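Local coordinates for xyloglucan-specific endo-beta-1,4-glucanase (PDB 4W88), which hydrolyses internal beta-1,4-glucosidic linkages of xyloglucan, a plant cell-wall polysaccharide, as a family 5 glycoside hydrolase, at residues R285-Y290 / D329-A334; I218-H223 / K258-K263; V47-D52 / G317-S322. The protein carries 1 engineered substitution. All coordinates share one frame; numbering follows the deposited sequence.

All three contacts lie around a (β/α)8 barrel, and all rest mainly on apolar side chains, with no hydrogen bond across any of them. Contact 2 lies nearest the centre of the chain and joins a barrel strand to the helix that follows it, and all its touching residues are buried. Contacts 1 and 3 lie farther out, each including one partly exposed residue: contact 1 pairs two helices and adds backbone carbonyls to its methyls, whereas contact 3 sets a helix against a short hairpin strand. These two touch through Leu318, which packs on Ile331 and Val332; contact 2 stands apart, on the opposite side of the chain's centre from contact 3.

Contact 1: residues R285-Y290 / D329-A334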
loop_
_atom_site.group_PDB
_atom_site.type_symbol
_atom_site.label_atom_id
_atom_site.label_comp_id
_atom_site.label_asym_id
_atom_site.label_seq_id
_atom_site.Cartn_x
_atom_site.Cartn_y
_atom_site.Cartn_z
ATOM N N ARG A 285 -8.481 2.499 -21.276
ATOM C CA ARG A 285 -9.172 3.771 -21.152
ATOM C C ARG A 285 -9.346 4.237 -19.698
ATOM O O ARG A 285 -9.159 5.428 -19.375
ATOM C CB ARG A 285 -10.541 3.698 -21.846
ATOM C CG ARG A 285 -10.442 3.630 -23.369
ATOM C CD ARG A 285 -11.789 3.922 -24.038
ATOM N NE ARG A 285 -12.627 2.721 -23.943
ATOM C CZ ARG A 285 -12.598 1.690 -24.780
ATOM N NH1 ARG A 285 -11.800 1.670 -25.810
ATOM N NH2 ARG A 285 -13.383 0.652 -24.570
ATOM N N TRP A 286 -9.659 3.308 -18.813
ATOM C CA TRP A 286 -9.820 3.646 -17.405
ATOM C C TRP A 286 -8.500 4.178 -16.831
ATOM O O TRP A 286 -8.496 5.170 -16.103
ATOM C CB TRP A 286 -10.279 2.415 -16.622
ATOM C CG TRP A 286 -10.295 2.638 -15.145
ATOM C CD1 TRP A 286 -11.231 3.309 -14.398
ATOM C CD2 TRP A 286 -9.282 2.219 -14.242
ATOM N NE1 TRP A 286 -10.853 3.339 -13.082
ATOM C CE2 TRP A 286 -9.655 2.657 -12.961
ATOM C CE3 TRP A 286 -8.092 1.516 -14.402
ATOM C CZ2 TRP A 286 -8.841 2.438 -11.835
ATOM C CZ3 TRP A 286 -7.297 1.304 -13.310
ATOM C CH2 TRP A 286 -7.673 1.743 -12.041
ATOM N N ILE A 287 -7.378 3.543 -17.185
ATOM C CA ILE A 287 -6.051 3.996 -16.666
ATOM C C ILE A 287 -5.766 5.415 -17.118
ATOM O O ILE A 287 -5.332 6.248 -16.341
ATOM C CB ILE A 287 -4.892 3.048 -17.108
ATOM C CG1 ILE A 287 -5.078 1.603 -16.519
ATOM C CG2 ILE A 287 -3.540 3.661 -16.940
ATOM C CD1 ILE A 287 -4.207 0.496 -17.079
ATOM N N GLY A 288 -6.101 5.698 -18.380
ATOM C CA GLY A 288 -5.997 7.081 -18.870
ATOM C C GLY A 288 -6.740 8.074 -18.000
ATOM O O GLY A 288 -6.213 9.104 -17.629
ATOM N N ASP A 289 -7.977 7.751 -17.672
ATOM C CA ASP A 289 -8.810 8.650 -16.887
ATOM C C ASP A 289 -8.391 8.710 -15.437
ATOM O O ASP A 289 -8.388 9.804 -14.810
ATOM C CB ASP A 289 -10.300 8.204 -16.971
ATOM C CG ASP A 289 -10.946 8.609 -18.274
ATOM O OD1 ASP A 289 -10.415 9.519 -18.967
ATOM O OD2 ASP A 289 -11.988 8.045 -18.608
ATOM N N TYR A 290 -8.012 7.552 -14.918
ATOM C CA TYR A 290 -7.689 7.430 -13.483
ATOM C C TYR A 290 -6.267 7.966 -13.186
ATOM O O TYR A 290 -6.084 8.905 -12.392
ATOM C CB TYR A 290 -7.848 5.992 -13.052
ATOM C CG TYR A 290 -7.461 5.846 -11.611
ATOM C CD1 TYR A 290 -8.357 6.042 -10.594
ATOM C CD2 TYR A 290 -6.166 5.532 -11.299
ATOM C CE1 TYR A 290 -7.956 5.994 -9.253
ATOM C CE2 TYR A 290 -5.746 5.446 -10.021
ATOM C CZ TYR A 290 -6.578 5.679 -8.957
ATOM O OH TYR A 290 -6.105 5.586 -7.660
ATOM N N ASP A 329 0.271 -7.013 -22.145
ATOM C CA ASP A 329 1.234 -5.940 -22.353
ATOM C C ASP A 329 0.543 -4.612 -22.668
ATOM O O ASP A 329 1.099 -3.546 -22.406
ATOM C CB ASP A 329 2.195 -6.266 -23.502
ATOM C CG ASP A 329 3.327 -7.151 -23.082
ATOM O OD1 ASP A 329 3.949 -6.919 -22.042
ATOM O OD2 ASP A 329 3.539 -8.107 -23.810
ATOM N N ASP A 330 -0.687 -4.650 -23.193
ATOM C CA ASP A 330 -1.411 -3.382 -23.453
ATOM C C ASP A 330 -1.806 -2.640 -22.159
ATOM O O ASP A 330 -1.677 -1.411 -22.043
ATOM C CB ASP A 330 -2.660 -3.650 -24.280
ATOM C CG ASP A 330 -2.369 -3.969 -25.737
ATOM O OD1 ASP A 330 -1.238 -3.853 -26.207
ATOM O OD2 ASP A 330 -3.313 -4.270 -26.439
ATOM N N ILE A 331 -2.335 -3.390 -21.183
ATOM C CA ILE A 331 -2.598 -2.824 -19.859
ATOM C C ILE A 331 -1.339 -2.265 -19.208
ATOM O O ILE A 331 -1.297 -1.109 -18.716
ATOM C CB ILE A 331 -3.286 -3.855 -18.930
ATOM C CG1 ILE A 331 -4.698 -4.164 -19.473
ATOM C CG2 ILE A 331 -3.373 -3.361 -17.489
ATOM C CD1 ILE A 331 -5.474 -5.233 -18.753
ATOM N N VAL A 332 -0.285 -3.053 -19.262
ATOM C CA VAL A 332 0.976 -2.650 -18.637
ATOM C C VAL A 332 1.563 -1.396 -19.263
ATOM O O VAL A 332 1.996 -0.482 -18.532
ATOM C CB VAL A 332 1.934 -3.824 -18.527
ATOM C CG1 VAL A 332 3.311 -3.395 -18.019
ATOM C CG2 VAL A 332 1.349 -4.849 -17.593
ATOM N N ASP A 333 1.515 -1.335 -20.618
ATOM C CA ASP A 333 2.027 -0.184 -21.340
ATOM C C ASP A 333 1.264 1.094 -20.849
ATOM O O ASP A 333 1.848 2.168 -20.655
ATOM C CB ASP A 333 1.739 -0.332 -22.825
ATOM C CG ASP A 333 2.704 -1.246 -23.584
ATOM O OD1 ASP A 333 3.693 -1.716 -23.031
ATOM O OD2 ASP A 333 2.413 -1.572 -24.771
ATOM N N ALA A 334 -0.071 0.982 -20.693
ATOM C CA ALA A 334 -0.842 2.164 -20.288
ATOM C C ALA A 334 -0.398 2.704 -18.908
ATOM O O ALA A 334 -0.339 3.912 -18.623
ATOM C CB ALA A 334 -2.310 1.807 -20.260
#
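Ile331 is the first residue of 329-334 to touch 285-290, and it offers Ile287 both a methyl group and a backbone oxygen. Its CG2 branch lies 4.0 Å from Ile287 CD1, while its carbonyl O is 3.7 Å from that same CD1 of Ile287. With CG2 anti to the backbone N (chi1 -66°), this branch is the one that meets Ile287, although the CB of Ile331 does not itself head there. Ile331 also packs on Ile283 of the same neighbouring helix and on Phe276 and Leu318 in loops, and is buried.

The helices are successive members of the outer layer of the TIM barrel: 280-295 follows the seventh strand, 267-272, and 329-336 comes after the eighth, 300-305. Asp329 OD1 forms a salt bridge with Arg53 NH2, and Asp333 OD1, one turn later, forms another with Arg53 NH1, so the second helix is tied by charge to the end of helix 44-53.

At Ala334 the backbones come closest, its CA 6.6 Å from the CA of Ile287. The small side chain permits this approach: Ala334 CB is 3.9 Å from Ile287 CD1 and 4.0 Å from Ile287 CG2, so that it packs against both branch ends. The carbonyl O of Ala334 lies 3.6 Å from Ile287 CG2, a methyl-to-oxygen contact like that at Ile331. The extended end of Ile287 (chi2 168°) places CD1 between Ile331 and Ala334 CB, while CG2 meets only Ala334 of the two. Cutting Ile287 back to an alanine is likely to open a gap between the helices, since Ile331 CG2 and Ala334 CB would both lose the methyls they rest on. Tyr335, the next residue along, packs against Ile287 and Trp286.

Contact 2: residues I218-H223 / K258-K263; sequences IAVALH and KYLIDK
Leu260 lays its forked end over Val220, each methyl of the leucine taking a different branch of the valine. Leu260 CD1 is 3.9 Å from Val220 CG1 and 4.2 Å from Val220 CB, while Leu260 CD2 comes within 4.1 Å of Val220 CG2. The two side chains cross at about a right angle. CG of Leu260 is set anti to its carbonyl carbon (chi1 -64°), and the nearly extended second torsion carries CD1 out to the strand.

A lighter touch comes from Leu222, two residues farther along the strand on the same face, whose CD1 is 4.3 Å from Leu260 CD1. Leu222 also rests on Ile256, one helical turn before Leu260, and Leu260 itself packs on Val267 and Leu207. Between the two strand residues that face the helix, Ala221 points away from it and meets Thr270 and His200. At the end of the segment, His223 ND1 is hydrogen-bonded to Glu149, a residue of the glycan pocket.

Leu260 lies within a wider pi-type turn at 258-261. Strand 218-223, helix 246-261 and the adjacent parallel strand 267-272 together form a beta-alpha-beta crossover, with apolar residues sealing the helix onto the outside of the (β/α)8 barrel.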
loop_
_atom_site.group_PDB
_atom_site.type_symbol
_atom_site.label_atom_id
_atom_site.label_comp_id
_atom_site.label_asym_id
_atom_site.label_seq_id
_atom_site.Cartn_x
_atom_site.Cartn_y
_atom_site.Cartn_z
ATOM N N ILE A 218 6.285 13.110 6.388
ATOM C CA ILE A 218 5.214 12.164 6.268
ATOM C C ILE A 218 4.476 12.303 4.960
ATOM O O ILE A 218 4.561 13.325 4.240
ATOM C CB ILE A 218 4.248 12.233 7.465
ATOM C CG1 ILE A 218 3.476 13.551 7.507
ATOM C CG2 ILE A 218 4.990 11.984 8.736
ATOM C CD1 ILE A 218 2.241 13.595 6.612
ATOM N N ALA A 219 3.730 11.251 4.634
ATOM C CA ALA A 219 2.750 11.293 3.534
ATOM C C ALA A 219 1.514 10.528 4.002
ATOM O O ALA A 219 1.589 9.739 4.939
ATOM C CB ALA A 219 3.320 10.660 2.229
ATOM N N VAL A 220 0.420 10.764 3.299
ATOM C CA VAL A 220 -0.852 10.118 3.548
ATOM C C VAL A 220 -1.193 9.130 2.383
ATOM O O VAL A 220 -1.179 9.528 1.214
ATOM C CB VAL A 220 -1.994 11.106 3.726
ATOM C CG1 VAL A 220 -3.311 10.344 3.952
ATOM C CG2 VAL A 220 -1.676 12.055 4.891
ATOM N N ALA A 221 -1.419 7.865 2.750
ATOM C CA ALA A 221 -1.754 6.801 1.854
ATOM C C ALA A 221 -3.290 6.611 1.854
ATOM O O ALA A 221 -3.979 6.642 2.917
ATOM C CB ALA A 221 -1.078 5.509 2.272
ATOM N N LEU A 222 -3.771 6.430 0.631
ATOM C CA LEU A 222 -5.156 6.060 0.318
ATOM C C LEU A 222 -5.184 4.909 -0.640
ATOM O O LEU A 222 -4.270 4.736 -1.404
ATOM C CB LEU A 222 -5.925 7.293 -0.250
ATOM C CG LEU A 222 -5.889 8.485 0.676
ATOM C CD1 LEU A 222 -6.371 9.674 -0.084
ATOM C CD2 LEU A 222 -6.725 8.280 1.975
ATOM N N HIS A 223 -6.304 4.169 -0.668
ATOM C CA HIS A 223 -6.531 3.174 -1.676
ATOM C C HIS A 223 -7.790 3.552 -2.432
ATOM O O HIS A 223 -8.822 3.757 -1.829
ATOM C CB HIS A 223 -6.718 1.787 -1.098
ATOM C CG HIS A 223 -5.510 1.232 -0.431
ATOM N ND1 HIS A 223 -5.515 0.054 0.317
ATOM C CD2 HIS A 223 -4.231 1.663 -0.440
ATOM C CE1 HIS A 223 -4.293 -0.173 0.742
ATOM N NE2 HIS A 223 -3.506 0.773 0.282
ATOM N N LYS A 258 -9.069 18.857 -1.693
ATOM C CA LYS A 258 -9.544 19.795 -0.681
ATOM C C LYS A 258 -8.811 19.571 0.633
ATOM O O LYS A 258 -8.371 20.509 1.309
ATOM C CB LYS A 258 -11.033 19.540 -0.456
ATOM C CG LYS A 258 -11.854 20.583 0.275
ATOM C CD LYS A 258 -13.303 20.306 -0.127
ATOM C CE LYS A 258 -14.251 21.418 0.226
ATOM N NZ LYS A 258 -14.684 21.237 1.633
ATOM N N TYR A 259 -8.702 18.335 1.049
ATOM C CA TYR A 259 -8.222 18.086 2.419
ATOM C C TYR A 259 -6.730 17.824 2.546
ATOM O O TYR A 259 -6.196 17.946 3.634
ATOM C CB TYR A 259 -8.998 16.920 3.005
ATOM C CG TYR A 259 -10.422 17.259 3.373
ATOM C CD1 TYR A 259 -10.708 17.799 4.622
ATOM C CD2 TYR A 259 -11.472 17.072 2.488
ATOM C CE1 TYR A 259 -11.997 18.131 4.969
ATOM C CE2 TYR A 259 -12.775 17.432 2.839
ATOM C CZ TYR A 259 -13.005 17.948 4.085
ATOM O OH TYR A 259 -14.232 18.308 4.512
ATOM N N LEU A 260 -6.071 17.475 1.434
ATOM C CA LEU A 260 -4.669 17.059 1.471
ATOM C C LEU A 260 -3.820 17.837 0.465
ATOM O O LEU A 260 -2.957 18.619 0.849
ATOM C CB LEU A 260 -4.551 15.497 1.297
ATOM C CG LEU A 260 -5.174 14.667 2.415
ATOM C CD1 LEU A 260 -5.240 13.163 2.079
ATOM C CD2 LEU A 260 -4.435 14.843 3.696
ATOM N N ILE A 261 -4.076 17.655 -0.821
ATOM C CA ILE A 261 -3.133 18.160 -1.825
ATOM C C ILE A 261 -3.091 19.665 -1.735
ATOM O O ILE A 261 -2.003 20.274 -1.793
ATOM C CB ILE A 261 -3.527 17.717 -3.241
ATOM C CG1 ILE A 261 -3.430 16.194 -3.363
ATOM C CG2 ILE A 261 -2.688 18.424 -4.297
ATOM C CD1 ILE A 261 -4.128 15.633 -4.575
ATOM N N ASP A 262 -4.255 20.298 -1.636
ATOM C CA ASP A 262 -4.283 21.792 -1.646
ATOM C C ASP A 262 -3.889 22.444 -0.303
ATOM O O ASP A 262 -3.747 23.625 -0.183
ATOM C CB ASP A 262 -5.620 22.290 -2.124
ATOM C CG ASP A 262 -5.902 21.979 -3.608
ATOM O OD1 ASP A 262 -4.987 21.610 -4.428
ATOM O OD2 ASP A 262 -7.079 22.110 -3.960
ATOM N N LYS A 263 -3.688 21.590 0.684
ATOM C CA LYS A 263 -3.075 22.002 1.883
ATOM C C LYS A 263 -1.601 21.663 1.927
ATOM O O LYS A 263 -0.951 21.856 2.967
ATOM C CB LYS A 263 -3.758 21.326 3.068
ATOM C CG LYS A 263 -5.236 21.629 3.277
ATOM C CD LYS A 263 -5.550 21.072 4.672
ATOM C CE LYS A 263 -6.997 21.168 5.079
ATOM N NZ LYS A 263 -7.446 22.585 5.097
#

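Contact 3: residues V47-D52 / G317-S322; sequences VDTVND and GLLNRS
Apolar contacts carry this interface: Leu319 divides its two methyls between neighbouring residues of helix 44-53. Its CD2 lies 3.7 Å from Val50 CG2, and its CD1 is 3.8 Å from the methyl of Thr49, CG2. Leu319 runs obliquely to both side chains. Its CG is anti to the backbone N (chi1 176°), which carries the fork toward the helix. Trp326 extends the same packing, touching both Leu319 and Thr49, while Val50 also meets Trp16 of the first barrel strand.

Strand 319-320 pairs antiparallel with 325-326 as a short hairpin, inserted in the TIM barrel between its eighth strand and helix 329-336. Here it covers the helix that follows the first strand, at the place where the barrel closes.

Polar groups act around the contact and not across it. Thr49 OG1 is anti to its own carbonyl carbon (chi1 -56°) and bonds to the carbonyl O of Glu45, one turn earlier, while its methyl meets the leucine. Asp305 OD2, from the eighth strand, accepts the backbone N-H of Leu319, and Arg321 is bound by Thr21 OG1 and by the carbonyl O of Gly19.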
loop_
_atom_site.group_PDB
_atom_site.type_symbol
_atom_site.label_atom_id
_atom_site.label_comp_id
_atom_site.label_asym_id
_atom_site.label_seq_id
_atom_site.Cartn_x
_atom_site.Cartn_y
_atom_site.Cartn_z
ATOM N N VAL A 47 11.901 -9.055 -9.326
ATOM C CA VAL A 47 11.965 -7.639 -9.000
ATOM C C VAL A 47 12.592 -6.867 -10.166
ATOM O O VAL A 47 12.103 -5.778 -10.535
ATOM C CB VAL A 47 12.662 -7.426 -7.631
ATOM C CG1 VAL A 47 12.935 -5.963 -7.341
ATOM C CG2 VAL A 47 11.822 -8.042 -6.505
ATOM N N ASP A 48 13.675 -7.398 -10.743
ATOM C CA ASP A 48 14.296 -6.786 -11.923
ATOM C C ASP A 48 13.308 -6.541 -13.047
ATOM O O ASP A 48 13.286 -5.507 -13.715
ATOM C CB ASP A 48 15.414 -7.638 -12.522
ATOM C CG ASP A 48 16.615 -7.851 -11.669
ATOM O OD1 ASP A 48 16.863 -7.143 -10.657
ATOM O OD2 ASP A 48 17.349 -8.840 -12.056
ATOM N N THR A 49 12.445 -7.518 -13.270
ATOM C CA THR A 49 11.529 -7.480 -14.401
ATOM C C THR A 49 10.518 -6.360 -14.219
ATOM O O THR A 49 10.157 -5.642 -15.174
ATOM C CB THR A 49 10.811 -8.853 -14.539
ATOM O OG1 THR A 49 11.774 -9.898 -14.662
ATOM C CG2 THR A 49 9.881 -8.911 -15.701
ATOM N N VAL A 50 10.033 -6.229 -12.981
ATOM C CA VAL A 50 9.156 -5.101 -12.612
ATOM C C VAL A 50 9.829 -3.737 -12.925
ATOM O O VAL A 50 9.269 -2.896 -13.636
ATOM C CB VAL A 50 8.754 -5.212 -11.105
ATOM C CG1 VAL A 50 8.007 -3.980 -10.615
ATOM C CG2 VAL A 50 7.894 -6.479 -10.894
ATOM N N ASN A 51 11.021 -3.552 -12.371
ATOM C CA ASN A 51 11.796 -2.354 -12.554
ATOM C C ASN A 51 12.036 -2.056 -14.057
ATOM O O ASN A 51 11.874 -0.921 -14.552
ATOM C CB ASN A 51 13.153 -2.438 -11.846
ATOM C CG ASN A 51 13.880 -1.110 -11.843
ATOM O OD1 ASN A 51 13.336 -0.045 -11.428
ATOM N ND2 ASN A 51 15.131 -1.159 -12.285
ATOM N N ASP A 52 12.431 -3.086 -14.778
ATOM C CA ASP A 52 12.818 -2.898 -16.184
ATOM C C ASP A 52 11.657 -2.427 -17.054
ATOM O O ASP A 52 11.860 -1.732 -18.092
ATOM C CB ASP A 52 13.374 -4.201 -16.746
ATOM C CG ASP A 52 14.750 -4.587 -16.180
ATOM O OD1 ASP A 52 15.500 -3.725 -15.633
ATOM O OD2 ASP A 52 15.083 -5.811 -16.387
ATOM N N GLY A 317 -3.540 -9.751 -11.565
ATOM C CA GLY A 317 -2.252 -10.089 -12.039
ATOM C C GLY A 317 -1.783 -9.319 -13.296
ATOM O O GLY A 317 -2.546 -9.164 -14.270
ATOM N N LEU A 318 -0.522 -8.889 -13.265
ATOM C CA LEU A 318 0.109 -8.222 -14.418
ATOM C C LEU A 318 1.372 -8.921 -14.862
ATOM O O LEU A 318 1.557 -9.149 -16.070
ATOM C CB LEU A 318 0.347 -6.736 -14.208
ATOM C CG LEU A 318 -0.854 -5.910 -13.819
ATOM C CD1 LEU A 318 -0.474 -4.475 -13.406
ATOM C CD2 LEU A 318 -1.801 -5.837 -15.016
ATOM N N LEU A 319 2.226 -9.219 -13.888
ATOM C CA LEU A 319 3.454 -9.970 -14.121
ATOM C C LEU A 319 3.239 -11.470 -13.901
ATOM O O LEU A 319 2.913 -11.894 -12.812
ATOM C CB LEU A 319 4.593 -9.447 -13.282
ATOM C CG LEU A 319 5.903 -10.255 -13.394
ATOM C CD1 LEU A 319 6.396 -10.212 -14.881
ATOM C CD2 LEU A 319 6.933 -9.748 -12.385
ATOM N N ASN A 320 3.438 -12.264 -14.954
ATOM C CA ASN A 320 3.479 -13.723 -14.812
ATOM C C ASN A 320 4.846 -14.072 -14.221
ATOM O O ASN A 320 5.868 -14.112 -14.939
ATOM C CB ASN A 320 3.216 -14.456 -16.122
ATOM C CG ASN A 320 3.199 -15.956 -15.936
ATOM O OD1 ASN A 320 3.799 -16.499 -14.989
ATOM N ND2 ASN A 320 2.553 -16.640 -16.842
ATOM N N ARG A 321 4.882 -14.232 -12.904
ATOM C CA ARG A 321 6.184 -14.268 -12.227
ATOM C C ARG A 321 7.022 -15.506 -12.601
ATOM O O ARG A 321 8.261 -15.416 -12.684
ATOM C CB ARG A 321 5.959 -14.229 -10.730
ATOM C CG ARG A 321 5.309 -12.974 -10.216
ATOM C CD ARG A 321 5.175 -12.967 -8.726
ATOM N NE ARG A 321 4.250 -11.919 -8.323
ATOM C CZ ARG A 321 3.840 -11.782 -7.071
ATOM N NH1 ARG A 321 4.384 -12.553 -6.139
ATOM N NH2 ARG A 321 2.859 -10.966 -6.758
ATOM N N SER A 322 6.340 -16.601 -12.918
ATOM C CA SER A 322 7.079 -17.830 -13.252
ATOM C C SER A 322 7.727 -17.763 -14.615
ATOM O O SER A 322 8.716 -18.444 -14.819
ATOM C CB SER A 322 6.212 -19.075 -13.181
ATOM O OG SER A 322 5.836 -19.275 -11.849
#